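Local coordinates for cellulose-binding protein (Saccharophagus degradans, PDB 2YHG) that probably binds polysaccharides and may hydrolyse glycosidic bonds, this part of it joining a nucleoside hydrolase-like domain to a C-terminal β domain, at residues 375-379 / 412-416; 52-56 / 314-319; 353-359 / 399-405. All blocks are in the same frame, centred on the assembly; numbering follows the deposited sequence.

Contact 1 of 3, residues 375-379 / 412-416; sequences SWSHY and IHILL. With EDO (1,2-ethanediol), chain K.
S377 and L415 form an antiparallel hydrogen-bonded pair in which each backbone satisfies the other: S377 N gives its proton to L415 O at 2.9 Å, and L415 N to S377 O at 2.8 Å, the latter nearly straight (167°). Past the non-hydrogen-bonded pair H378/I414, Y379 N bonds to H413 O at 2.8 Å. L415 O has a further donor, a water at 3.0 Å, which also bonds to S377 OG. That hydroxyl is held again by O2 of a 1,2-ethanediol at 2.9 Å, and the diol, probably from the crystallisation liquor, places C2 over one face of the Y379 ring. Strands 372-378 and 411-420 are neighbours in the four-stranded mixed sheet of the C-terminal domain, which packs on a three-stranded antiparallel sheet as a β-sandwich. W376, H378, I414 and L416 share the face opposite S377 and L415; there W376 reaches A399 and I414 reaches V401 of the second sheet. L416 CD1 lies over the six-membered ring of W376, 3.9 Å from its centroid and 16° off the normal, while L416 CB approaches CZ3. The indole is brought there with CG anti to the carbonyl carbon (chi1 -61°), and its NE1 bonds to S396 O. H378 turns its ring edge to H413 O, with CD2 at 3.3 Å. D383, a ligand of a bound magnesium ion, accepts from both H378 NE2 and H413 N through OD2, making these two strand residues second-shell partners of that site. The H413 ring is fixed at both nitrogens, NE2 by D411 OD2 and ND1 by R431 NH1.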
ATOM      1  N   SER A 375      17.912  -6.809 -13.170  1.00 11.58           N
ATOM      2  CA  SER A 375      16.991  -7.515 -14.034  1.00 11.19           C
ATOM      3  C   SER A 375      15.974  -6.541 -14.641  1.00 10.71           C
ATOM      4  O   SER A 375      15.187  -5.944 -13.910  1.00 12.17           O
ATOM      5  CB  SER A 375      16.280  -8.594 -13.243  1.00 13.56           C
ATOM      6  OG  SER A 375      15.440  -9.370 -14.070  1.00 16.19           O
ATOM      7  N   TRP A 376      15.972  -6.436 -15.971  1.00 10.63           N
ATOM      8  CA  TRP A 376      15.057  -5.567 -16.687  1.00 10.55           C
ATOM      9  C   TRP A 376      13.948  -6.389 -17.292  1.00 10.00           C
ATOM     10  O   TRP A 376      14.233  -7.402 -17.946  1.00 11.88           O
ATOM     11  CB  TRP A 376      15.792  -4.822 -17.797  1.00 10.49           C
ATOM     12  CG  TRP A 376      16.889  -3.939 -17.296  1.00 10.37           C
ATOM     13  CD1 TRP A 376      18.219  -4.262 -17.161  1.00 10.46           C
ATOM     14  CD2 TRP A 376      16.776  -2.561 -16.973  1.00  9.65           C
ATOM     15  NE1 TRP A 376      18.922  -3.172 -16.790  1.00 11.57           N
ATOM     16  CE2 TRP A 376      18.068  -2.112 -16.655  1.00 10.39           C
ATOM     17  CE3 TRP A 376      15.705  -1.674 -16.889  1.00 10.10           C
ATOM     18  CZ2 TRP A 376      18.323  -0.802 -16.296  1.00 11.31           C
ATOM     19  CZ3 TRP A 376      15.956  -0.374 -16.529  1.00 12.13           C
ATOM     20  CH2 TRP A 376      17.251   0.056 -16.230  1.00 10.64           C
ATOM     21  N   SER A 377      12.708  -5.927 -17.167  1.00  9.83           N
ATOM     22  CA  SER A 377      11.587  -6.640 -17.713  1.00 10.22           C
ATOM     23  C   SER A 377      10.570  -5.707 -18.343  1.00  9.56           C
ATOM     24  O   SER A 377      10.484  -4.528 -18.005  1.00 10.78           O
ATOM     25  CB  SER A 377      10.916  -7.491 -16.621  1.00 11.22           C
ATOM     26  OG  SER A 377      10.430  -6.661 -15.600  1.00 13.67           O
ATOM     27  N   HIS A 378       9.833  -6.220 -19.319  1.00  9.86           N
ATOM     28  CA  HIS A 378       8.693  -5.525 -19.890  1.00  9.78           C
ATOM     29  C   HIS A 378       7.432  -5.876 -19.118  1.00  9.57           C
ATOM     30  O   HIS A 378       6.986  -7.045 -19.131  1.00 10.56           O
ATOM     31  CB  HIS A 378       8.513  -5.933 -21.362  1.00 10.96           C
ATOM     32  CG  HIS A 378       7.311  -5.307 -21.974  1.00  9.43           C
ATOM     33  ND1 HIS A 378       6.532  -5.942 -22.912  1.00 11.49           N
ATOM     34  CD2 HIS A 378       6.736  -4.097 -21.764  1.00  9.50           C
ATOM     35  CE1 HIS A 378       5.497  -5.175 -23.198  1.00 11.42           C
ATOM     36  NE2 HIS A 378       5.586  -4.050 -22.504  1.00 10.30           N
ATOM     37  N   TYR A 379       6.849  -4.901 -18.441  1.00  9.01           N
ATOM     38  CA  TYR A 379       5.629  -5.147 -17.633  1.00  9.06           C
ATOM     39  C   TYR A 379       4.417  -4.930 -18.515  1.00  9.02           C
ATOM     40  O   TYR A 379       3.642  -3.977 -18.398  1.00  9.23           O
ATOM     41  CB  TYR A 379       5.654  -4.221 -16.419  1.00  9.35           C
ATOM     42  CG  TYR A 379       4.763  -4.661 -15.269  1.00  9.31           C
ATOM     43  CD1 TYR A 379       3.813  -5.667 -15.392  1.00 10.13           C
ATOM     44  CD2 TYR A 379       4.887  -4.069 -14.046  1.00  9.57           C
ATOM     45  CE1 TYR A 379       3.045  -6.060 -14.325  1.00  9.78           C
ATOM     46  CE2 TYR A 379       4.146  -4.463 -12.963  1.00  9.50           C
ATOM     47  CZ  TYR A 379       3.204  -5.453 -13.105  1.00  9.43           C
ATOM     48  OH  TYR A 379       2.455  -5.808 -12.008  1.00 10.67           O
ATOM     49  N   ILE A 412       4.810   1.985 -22.872  1.00  7.64           N
ATOM     50  CA  ILE A 412       5.563   0.760 -22.645  1.00  7.74           C
ATOM     51  C   ILE A 412       6.195   0.897 -21.263  1.00  7.93           C
ATOM     52  O   ILE A 412       6.914   1.873 -21.007  1.00  8.51           O
ATOM     53  CB  ILE A 412       6.638   0.563 -23.715  1.00  8.34           C
ATOM     54  CG1 ILE A 412       5.999   0.249 -25.074  1.00  9.66           C
ATOM     55  CG2 ILE A 412       7.633  -0.520 -23.328  1.00  9.89           C
ATOM     56  CD1 ILE A 412       6.942   0.287 -26.260  1.00 12.16           C
ATOM     57  N   HIS A 413       5.909  -0.040 -20.377  1.00  7.31           N
ATOM     58  CA  HIS A 413       6.450  -0.017 -19.025  1.00  7.75           C
ATOM     59  C   HIS A 413       7.603  -0.991 -18.921  1.00  7.38           C
ATOM     60  O   HIS A 413       7.444  -2.208 -19.138  1.00  8.74           O
ATOM     61  CB  HIS A 413       5.374  -0.371 -17.998  1.00  7.60           C
ATOM     62  CG  HIS A 413       4.318   0.661 -17.838  1.00  7.20           C
ATOM     63  ND1 HIS A 413       3.571   0.768 -16.685  1.00  7.94           N
ATOM     64  CD2 HIS A 413       3.847   1.592 -18.702  1.00  7.96           C
ATOM     65  CE1 HIS A 413       2.677   1.729 -16.873  1.00  7.98           C
ATOM     66  NE2 HIS A 413       2.814   2.241 -18.091  1.00  8.19           N
ATOM     67  N   ILE A 414       8.778  -0.466 -18.577  1.00  7.32           N
ATOM     68  CA  ILE A 414       9.979  -1.247 -18.368  1.00  7.38           C
ATOM     69  C   ILE A 414      10.337  -1.188 -16.909  1.00  8.35           C
ATOM     70  O   ILE A 414      10.406  -0.101 -16.346  1.00 11.23           O
ATOM     71  CB  ILE A 414      11.137  -0.730 -19.232  1.00  8.20           C
ATOM     72  CG1 ILE A 414      10.750  -0.659 -20.718  1.00  8.89           C
ATOM     73  CG2 ILE A 414      12.374  -1.568 -18.984  1.00  9.58           C
ATOM     74  CD1 ILE A 414      10.429  -1.998 -21.355  1.00  9.70           C
ATOM     75  N   LEU A 415      10.549  -2.328 -16.269  1.00  7.85           N
ATOM     76  CA  LEU A 415      10.894  -2.378 -14.871  1.00  8.04           C
ATOM     77  C   LEU A 415      12.314  -2.839 -14.624  1.00  7.84           C
ATOM     78  O   LEU A 415      12.715  -3.920 -15.078  1.00  9.41           O
ATOM     79  CB  LEU A 415       9.939  -3.302 -14.133  1.00  8.46           C
ATOM     80  CG  LEU A 415      10.142  -3.389 -12.629  1.00  9.45           C
ATOM     81  CD1 LEU A 415       9.922  -2.045 -11.944  1.00 10.36           C
ATOM     82  CD2 LEU A 415       9.241  -4.489 -12.021  1.00 11.10           C
ATOM     83  N   LEU A 416      13.070  -2.046 -13.869  1.00  8.15           N
ATOM     84  CA  LEU A 416      14.316  -2.514 -13.271  1.00  8.84           C
ATOM     85  C   LEU A 416      13.977  -3.113 -11.911  1.00  8.68           C
ATOM     86  O   LEU A 416      13.403  -2.442 -11.053  1.00  8.88           O
ATOM     87  CB  LEU A 416      15.277  -1.355 -13.042  1.00  9.34           C
ATOM     88  CG  LEU A 416      16.542  -1.714 -12.257  1.00  9.74           C
ATOM     89  CD1 LEU A 416      17.431  -2.681 -13.015  1.00 12.67           C
ATOM     90  CD2 LEU A 416      17.267  -0.427 -11.825  1.00 11.47           C
TER
HETATM   91  C1  EDO K1943       8.248  -7.796 -13.310  1.00 19.43           C
HETATM   92  O1  EDO K1943       8.078  -9.208 -13.477  1.00 22.52           O
HETATM   93  C2  EDO K1943       7.273  -6.972 -14.136  1.00 15.08           C
HETATM   94  O2  EDO K1943       7.551  -7.146 -15.518  1.00 16.67           O
HETATM   95  O   HOH W   1      12.212  -6.397 -13.524  1.00 12.21           O

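Contact 2 of 3, residues 52-56 / 314-319; sequences VMANE and DFQARM
R318 overlaps V52, its CB lying 3.7 Å from V52 CG2 as the two side chains run antiparallel alongside one another. The contact pins helix 308-323 to the second turn of the β-α-β crossover 30-35/42-52/58-64 in the parallel sheet of the nucleoside hydrolase-like domain, through a salt-bridge network of E56, R318 and D314. The arginine is extended from CG to NE, which carries its guanidinium beyond V52 to three acceptors on the 52-56 segment. NH1 bonds V52 O at 3.0 Å and N55 OD1 at 2.8 Å, meeting a lone pair of each oxygen; V52 O lies at the C-terminal end of helix 42-52, where the helix dipole would suit a cation. NH2 reaches E56 OE2 at 2.8 Å on its anti side and tilted out of the carboxylate plane, the carboxylate standing almost perpendicular (87°) to the guanidinium. On its own helix, R318 NE donates to D314 OD1, also 2.8 Å away, and H333 NE2 is a second partner of that oxygen. With so many bonds at its edge the group cannot easily rotate, and M53 CB lies over one face, toward its rim. A bound bis-tris-type molecule, probably from the crystallisation liquor, hydrogen-bonds R318 NH2. On the apolar side V52 CG2 meets the edge of the F315 ring, 3.8 Å from CE1, and V52 CG1 rests 3.9 Å from M319 SD.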
ATOM      1  N   VAL A  52       7.094  -1.497  11.034  1.00  8.16           N
ATOM      2  CA  VAL A  52       8.515  -1.670  10.688  1.00  8.51           C
ATOM      3  C   VAL A  52       8.823  -1.220   9.264  1.00  8.50           C
ATOM      4  O   VAL A  52       9.991  -1.097   8.904  1.00  8.99           O
ATOM      5  CB  VAL A  52       9.050  -3.086  10.983  1.00  8.82           C
ATOM      6  CG1 VAL A  52       8.892  -3.435  12.454  1.00 10.08           C
ATOM      7  CG2 VAL A  52       8.444  -4.146  10.060  1.00  9.75           C
ATOM      8  N   MET A  53       7.784  -0.938   8.487  1.00  8.50           N
ATOM      9  CA  MET A  53       7.876  -0.309   7.161  1.00  8.73           C
ATOM     10  C   MET A  53       7.607   1.201   7.216  1.00  9.25           C
ATOM     11  O   MET A  53       7.607   1.839   6.167  1.00  9.68           O
ATOM     12  CB  MET A  53       6.859  -0.979   6.171  1.00  8.87           C
ATOM     13  CG  MET A  53       7.184  -2.446   5.868  1.00  9.26           C
ATOM     14  SD  MET A  53       6.039  -3.212   4.724  1.00 10.25           S
ATOM     15  CE  MET A  53       6.552  -2.440   3.196  1.00 11.12           C
ATOM     16  N   ALA A  54       7.354   1.756   8.390  1.00  8.85           N
ATOM     17  CA  ALA A  54       6.739   3.086   8.457  1.00  9.75           C
ATOM     18  C   ALA A  54       7.647   4.208   7.969  1.00  9.24           C
ATOM     19  O   ALA A  54       7.188   5.279   7.622  1.00 10.75           O
ATOM     20  CB  ALA A  54       6.215   3.387   9.854  1.00 10.72           C
ATOM     21  N   ASN A  55       8.956   3.982   7.957  1.00  9.72           N
ATOM     22  CA  ASN A  55       9.878   4.957   7.396  1.00 10.23           C
ATOM     23  C   ASN A  55       9.628   5.225   5.904  1.00 10.40           C
ATOM     24  O   ASN A  55      10.080   6.242   5.378  1.00 11.63           O
ATOM     25  CB  ASN A  55      11.330   4.478   7.562  1.00 10.50           C
ATOM     26  CG  ASN A  55      11.628   3.296   6.665  1.00 10.96           C
ATOM     27  OD1 ASN A  55      11.026   2.229   6.836  1.00 11.26           O
ATOM     28  ND2 ASN A  55      12.521   3.479   5.687  1.00 13.04           N
ATOM     29  N   GLU A  56       8.933   4.323   5.217  1.00  9.87           N
ATOM     30  CA  GLU A  56       8.673   4.445   3.788  1.00  9.93           C
ATOM     31  C   GLU A  56       7.406   5.222   3.472  1.00  9.78           C
ATOM     32  O   GLU A  56       7.136   5.430   2.283  1.00 10.39           O
ATOM     33  CB  GLU A  56       8.529   3.042   3.139  1.00 10.75           C
ATOM     34  CG  GLU A  56       9.692   2.109   3.392  1.00 11.66           C
ATOM     35  CD  GLU A  56      11.025   2.549   2.809  1.00 12.47           C
ATOM     36  OE1 GLU A  56      11.064   3.418   1.886  1.00 15.69           O
ATOM     37  OE2 GLU A  56      12.044   1.905   3.179  1.00 13.96           O
ATOM     38  N   ASP A 314      11.856  -8.466   2.648  1.00  9.03           N
ATOM     39  CA  ASP A 314      11.728  -7.141   3.204  1.00  8.49           C
ATOM     40  C   ASP A 314      11.338  -7.202   4.685  1.00  8.73           C
ATOM     41  O   ASP A 314      11.969  -6.566   5.535  1.00  9.40           O
ATOM     42  CB  ASP A 314      10.705  -6.370   2.384  1.00  8.62           C
ATOM     43  CG  ASP A 314      10.490  -4.970   2.852  1.00  9.55           C
ATOM     44  OD1 ASP A 314      11.462  -4.223   3.121  1.00 10.97           O
ATOM     45  OD2 ASP A 314       9.326  -4.566   2.936  1.00 15.89           O
ATOM     46  N   PHE A 315      10.279  -7.920   5.009  1.00  8.19           N
ATOM     47  CA  PHE A 315       9.791  -7.954   6.382  1.00  8.26           C
ATOM     48  C   PHE A 315      10.822  -8.649   7.281  1.00  8.50           C
ATOM     49  O   PHE A 315      11.046  -8.236   8.398  1.00  9.11           O
ATOM     50  CB  PHE A 315       8.437  -8.642   6.390  1.00  8.04           C
ATOM     51  CG  PHE A 315       7.661  -8.600   7.706  1.00  7.70           C
ATOM     52  CD1 PHE A 315       7.847  -7.657   8.664  1.00  8.06           C
ATOM     53  CD2 PHE A 315       6.632  -9.500   7.893  1.00  8.32           C
ATOM     54  CE1 PHE A 315       7.050  -7.625   9.798  1.00  8.40           C
ATOM     55  CE2 PHE A 315       5.809  -9.456   9.009  1.00  8.24           C
ATOM     56  CZ  PHE A 315       6.022  -8.518   9.968  1.00  7.95           C
ATOM     57  N   GLN A 316      11.428  -9.715   6.788  1.00  8.89           N
ATOM     58  CA  GLN A 316      12.497 -10.409   7.534  1.00  9.14           C
ATOM     59  C   GLN A 316      13.597  -9.433   7.928  1.00  9.40           C
ATOM     60  O   GLN A 316      14.021  -9.393   9.096  1.00 10.07           O
ATOM     61  CB  GLN A 316      13.021 -11.574   6.727  1.00 10.09           C
ATOM     62  CG  GLN A 316      14.192 -12.272   7.377  1.00 10.39           C
ATOM     63  CD  GLN A 316      14.838 -13.350   6.545  1.00 11.61           C
ATOM     64  OE1 GLN A 316      14.275 -13.859   5.581  1.00 12.51           O
ATOM     65  NE2 GLN A 316      16.054 -13.723   6.935  1.00 13.08           N
ATOM     66  N   ALA A 317      14.111  -8.665   6.967  1.00  9.24           N
ATOM     67  CA  ALA A 317      15.181  -7.717   7.250  1.00  9.67           C
ATOM     68  C   ALA A 317      14.728  -6.656   8.212  1.00  9.67           C
ATOM     69  O   ALA A 317      15.490  -6.274   9.108  1.00 10.30           O
ATOM     70  CB  ALA A 317      15.684  -7.085   5.962  1.00 10.57           C
ATOM     71  N   ARG A 318      13.490  -6.165   8.067  1.00  9.00           N
ATOM     72  CA  ARG A 318      13.030  -5.104   8.957  1.00  9.65           C
ATOM     73  C   ARG A 318      12.856  -5.574  10.403  1.00  9.49           C
ATOM     74  O   ARG A 318      13.055  -4.787  11.324  1.00 10.08           O
ATOM     75  CB  ARG A 318      11.764  -4.467   8.398  1.00  9.51           C
ATOM     76  CG  ARG A 318      12.001  -3.693   7.135  1.00  8.99           C
ATOM     77  CD  ARG A 318      10.707  -3.293   6.464  1.00  9.19           C
ATOM     78  NE  ARG A 318      10.911  -2.529   5.238  1.00  9.91           N
ATOM     79  CZ  ARG A 318      11.236  -1.256   5.187  1.00  9.45           C
ATOM     80  NH1 ARG A 318      11.246  -0.508   6.273  1.00  9.61           N
ATOM     81  NH2 ARG A 318      11.515  -0.724   4.011  1.00 10.91           N
ATOM     82  N   MET A 319      12.493  -6.829  10.605  1.00  9.23           N
ATOM     83  CA  MET A 319      12.473  -7.361  11.955  1.00  9.38           C
ATOM     84  C   MET A 319      13.875  -7.538  12.528  1.00 10.34           C
ATOM     85  O   MET A 319      14.058  -7.462  13.746  1.00 11.60           O
ATOM     86  CB  MET A 319      11.693  -8.659  12.029  1.00  9.83           C
ATOM     87  CG  MET A 319      10.200  -8.484  11.755  1.00 10.13           C
ATOM     88  SD  MET A 319       9.354  -7.276  12.802  1.00 10.44           S
ATOM     89  CE  MET A 319       9.596  -8.020  14.393  1.00 11.93           C
TER

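Contact 3 of 3, residues 353-359 / 399-405; sequences AGSTVSL and ANVQIPS
A399 O is gripped by two donors, L359 N at 2.9 Å and a water at 2.8 Å that also bonds S358 OG, with the CA-H of S358 also directed at it. A399 N answers L359 O at 2.9 Å, closing one hydrogen-bonded pair; V357 and V401 close the next, V401 N pointing almost straight (178°) at V357 O. Strands 356-360 and 398-402 thus run antiparallel in the smaller sheet of the C-terminal β-sandwich. Beyond the last strand pair the pattern continues into the loops: I403 N reaches S355 O at 2.8 Å, nearly along the C=O axis. G354 divides its N-H weakly between I403 O and P404 O. S355 OG turns back to S352 O. The apolar residues V357, L359, V401 and I403 lie on the side that meets the four-stranded sheet. L359 CD1 touches V401 CG2 at 3.7 Å, and V357 CG2 touches I403 CG1 at 3.9 Å. I403 keeps CG1 beside its backbone N (chi1 -53°), where it also rests 3.4 Å from S355 O, while its side chain reaches I434 and V436 of strand 427-436. L359 likewise packs on V432. T356, S358, N400 and Q402 project from the other face. P404 sits at the end of the pairing and packs on Y385, one of the residues binding a magnesium ion. The pairing therefore depends on backbone hydrogen bonds, with hydrocarbon turned towards the sandwich interior and hydroxyl and amide groups on the outer, polar surface.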
ATOM      1  N   ALA A 353       8.559   5.917 -31.860  1.00  8.67           N
ATOM      2  CA  ALA A 353       8.342   4.563 -32.330  1.00  9.15           C
ATOM      3  C   ALA A 353       9.512   4.186 -33.243  1.00  8.90           C
ATOM      4  O   ALA A 353       9.958   4.988 -34.069  1.00 10.29           O
ATOM      5  CB  ALA A 353       7.013   4.456 -33.102  1.00 11.32           C
ATOM      6  N   GLY A 354       9.940   2.943 -33.151  1.00  9.35           N
ATOM      7  CA  GLY A 354      11.055   2.454 -33.970  1.00 10.77           C
ATOM      8  C   GLY A 354      12.391   3.022 -33.539  1.00 11.39           C
ATOM      9  O   GLY A 354      13.320   3.106 -34.323  1.00 20.59           O
ATOM     10  N   SER A 355      12.543   3.453 -32.313  1.00  8.99           N
ATOM     11  CA  SER A 355      13.828   3.859 -31.770  1.00  8.42           C
ATOM     12  C   SER A 355      14.305   2.890 -30.700  1.00  7.78           C
ATOM     13  O   SER A 355      13.547   2.060 -30.230  1.00 11.02           O
ATOM     14  CB  SER A 355      13.739   5.293 -31.215  1.00  7.90           C
ATOM     15  OG  SER A 355      13.062   5.350 -29.968  1.00  8.47           O
ATOM     16  N   THR A 356      15.564   3.026 -30.316  1.00  7.52           N
ATOM     17  CA  THR A 356      16.119   2.252 -29.202  0.70  7.99           C
ATOM     18  C   THR A 356      16.453   3.185 -28.060  1.00  6.79           C
ATOM     19  O   THR A 356      16.955   4.297 -28.277  1.00  6.93           O
ATOM     20  CB  THR A 356      17.360   1.493 -29.651  0.70  8.73           C
ATOM     21  OG1 THR A 356      17.005   0.670 -30.771  0.70 14.63           O
ATOM     22  CG2 THR A 356      17.915   0.644 -28.583  0.70  8.94           C
ATOM     23  N   VAL A 357      16.121   2.761 -26.858  1.00  7.28           N
ATOM     24  CA  VAL A 357      16.311   3.544 -25.642  1.00  7.19           C
ATOM     25  C   VAL A 357      17.260   2.829 -24.688  1.00  7.22           C
ATOM     26  O   VAL A 357      16.943   1.756 -24.164  1.00  8.41           O
ATOM     27  CB  VAL A 357      14.967   3.827 -24.915  1.00  8.21           C
ATOM     28  CG1 VAL A 357      15.204   4.595 -23.629  1.00  8.90           C
ATOM     29  CG2 VAL A 357      14.013   4.572 -25.861  1.00  8.91           C
ATOM     30  N   SER A 358      18.403   3.432 -24.431  1.00  7.65           N
ATOM     31  CA  SER A 358      19.347   2.940 -23.448  0.50  8.29           C
ATOM     32  C   SER A 358      18.841   3.226 -22.028  1.00  7.96           C
ATOM     33  O   SER A 358      18.470   4.364 -21.728  1.00  8.69           O
ATOM     34  CB  SER A 358      20.696   3.626 -23.684  0.50 10.69           C
ATOM     35  OG  SER A 358      21.555   3.493 -22.578  0.50 12.51           O
ATOM     36  N   LEU A 359      18.823   2.213 -21.173  1.00  7.76           N
ATOM     37  CA  LEU A 359      18.475   2.391 -19.760  1.00  8.96           C
ATOM     38  C   LEU A 359      19.612   1.795 -18.946  1.00  9.18           C
ATOM     39  O   LEU A 359      19.861   0.605 -18.998  1.00  9.97           O
ATOM     40  CB  LEU A 359      17.149   1.710 -19.420  1.00  9.52           C
ATOM     41  CG  LEU A 359      15.902   2.221 -20.150  1.00  9.53           C
ATOM     42  CD1 LEU A 359      14.691   1.338 -19.812  1.00 10.98           C
ATOM     43  CD2 LEU A 359      15.619   3.677 -19.880  1.00 10.52           C
ATOM     44  N   ALA A 399      21.078  -1.753 -20.168  1.00 11.27           N
ATOM     45  CA  ALA A 399      20.145  -2.439 -21.076  1.00 11.70           C
ATOM     46  C   ALA A 399      19.698  -1.505 -22.215  1.00 10.26           C
ATOM     47  O   ALA A 399      19.840  -0.278 -22.140  1.00 10.57           O
ATOM     48  CB  ALA A 399      18.929  -2.998 -20.306  1.00 13.60           C
ATOM     49  N   ASN A 400      19.097  -2.089 -23.250  1.00  9.50           N
ATOM     50  CA  ASN A 400      18.602  -1.298 -24.388  0.50  8.89           C
ATOM     51  C   ASN A 400      17.262  -1.825 -24.802  1.00  9.46           C
ATOM     52  O   ASN A 400      17.107  -3.006 -25.090  1.00 12.80           O
ATOM     53  CB  ASN A 400      19.546  -1.274 -25.610  0.50  8.67           C
ATOM     54  CG  ASN A 400      20.731  -0.427 -25.387  0.50  6.77           C
ATOM     55  OD1 ASN A 400      20.703   0.786 -25.572  0.50  8.81           O
ATOM     56  ND2 ASN A 400      21.794  -1.044 -24.883  0.50 10.46           N
ATOM     57  N   VAL A 401      16.280  -0.935 -24.821  1.00  8.88           N
ATOM     58  CA  VAL A 401      14.906  -1.267 -25.145  1.00  9.30           C
ATOM     59  C   VAL A 401      14.614  -0.895 -26.580  1.00  8.91           C
ATOM     60  O   VAL A 401      14.795   0.250 -26.986  1.00  8.97           O
ATOM     61  CB  VAL A 401      13.942  -0.512 -24.202  1.00  9.58           C
ATOM     62  CG1 VAL A 401      12.511  -0.908 -24.528  1.00 11.54           C
ATOM     63  CG2 VAL A 401      14.271  -0.770 -22.762  1.00 11.44           C
ATOM     64  N   GLN A 402      14.129  -1.857 -27.358  1.00  9.89           N
ATOM     65  CA  GLN A 402      13.706  -1.595 -28.717  1.00 10.15           C
ATOM     66  C   GLN A 402      12.247  -1.182 -28.716  1.00  9.78           C
ATOM     67  O   GLN A 402      11.379  -2.004 -28.415  1.00 12.62           O
ATOM     68  CB  GLN A 402      13.929  -2.848 -29.558  1.00 12.32           C
ATOM     69  CG  GLN A 402      15.372  -3.100 -29.824  1.00 20.71           C
ATOM     70  CD  GLN A 402      15.578  -4.190 -30.840  0.50 15.28           C
ATOM     71  OE1 GLN A 402      15.517  -5.358 -30.497  0.50 33.68           O
ATOM     72  NE2 GLN A 402      15.645  -3.821 -32.116  0.50 41.06           N
ATOM     73  N   ILE A 403      11.967   0.063 -29.050  1.00  8.76           N
ATOM     74  CA  ILE A 403      10.595   0.559 -29.102  1.00  8.75           C
ATOM     75  C   ILE A 403      10.022   0.183 -30.456  1.00  9.41           C
ATOM     76  O   ILE A 403      10.510   0.624 -31.493  1.00 10.62           O
ATOM     77  CB  ILE A 403      10.553   2.078 -28.948  1.00  9.03           C
ATOM     78  CG1 ILE A 403      11.289   2.553 -27.710  1.00 10.16           C
ATOM     79  CG2 ILE A 403       9.104   2.566 -28.999  1.00 10.25           C
ATOM     80  CD1 ILE A 403      10.740   2.025 -26.406  1.00 12.23           C
ATOM     81  N   PRO A 404       8.985  -0.666 -30.501  1.00  9.47           N
ATOM     82  CA  PRO A 404       8.483  -1.113 -31.814  1.00 10.93           C
ATOM     83  C   PRO A 404       8.047   0.042 -32.685  1.00 10.41           C
ATOM     84  O   PRO A 404       7.463   1.013 -32.232  1.00 10.17           O
ATOM     85  CB  PRO A 404       7.319  -2.036 -31.441  1.00 11.62           C
ATOM     86  CG  PRO A 404       7.747  -2.593 -30.096  1.00 12.73           C
ATOM     87  CD  PRO A 404       8.319  -1.378 -29.392  1.00 10.65           C
ATOM     88  N   SER A 405       8.187  -0.156 -34.008  1.00 11.40           N
ATOM     89  CA  SER A 405       7.701   0.803 -34.963  1.00 12.17           C
ATOM     90  C   SER A 405       6.206   1.014 -34.918  1.00 10.95           C
ATOM     91  O   SER A 405       5.733   2.081 -35.259  1.00 12.93           O
ATOM     92  CB  SER A 405       8.112   0.390 -36.373  1.00 14.01           C
ATOM     93  OG  SER A 405       9.515   0.418 -36.520  1.00 19.45           O
TER
HETATM   94  O   HOH W   2      22.254   1.058 -21.770  1.00 18.62           O

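Contacts 1 and 3 belong to the two facing sheets of the C-terminal β-sandwich, with centres about 12 Å apart, and touch directly, as where I412 meets P404. Their segments alternate along the chain, 353-359, 375-379, 399-405 and then 412-416, so the chain passes between the sheets from 356-360 to 372-378 and again from 398-402 to 411-420. Contact 2 is closed earlier in the chain and lies about 25 Å from contact 1 and 36 Å from contact 3, centre to centre. It fastens helix 308-323, which precedes the sandwich strands, to the nucleoside hydrolase-like domain. Contacts 1 and 3 hold the C-terminal sandwich together, whereas contact 2 anchors the helix that leads toward it.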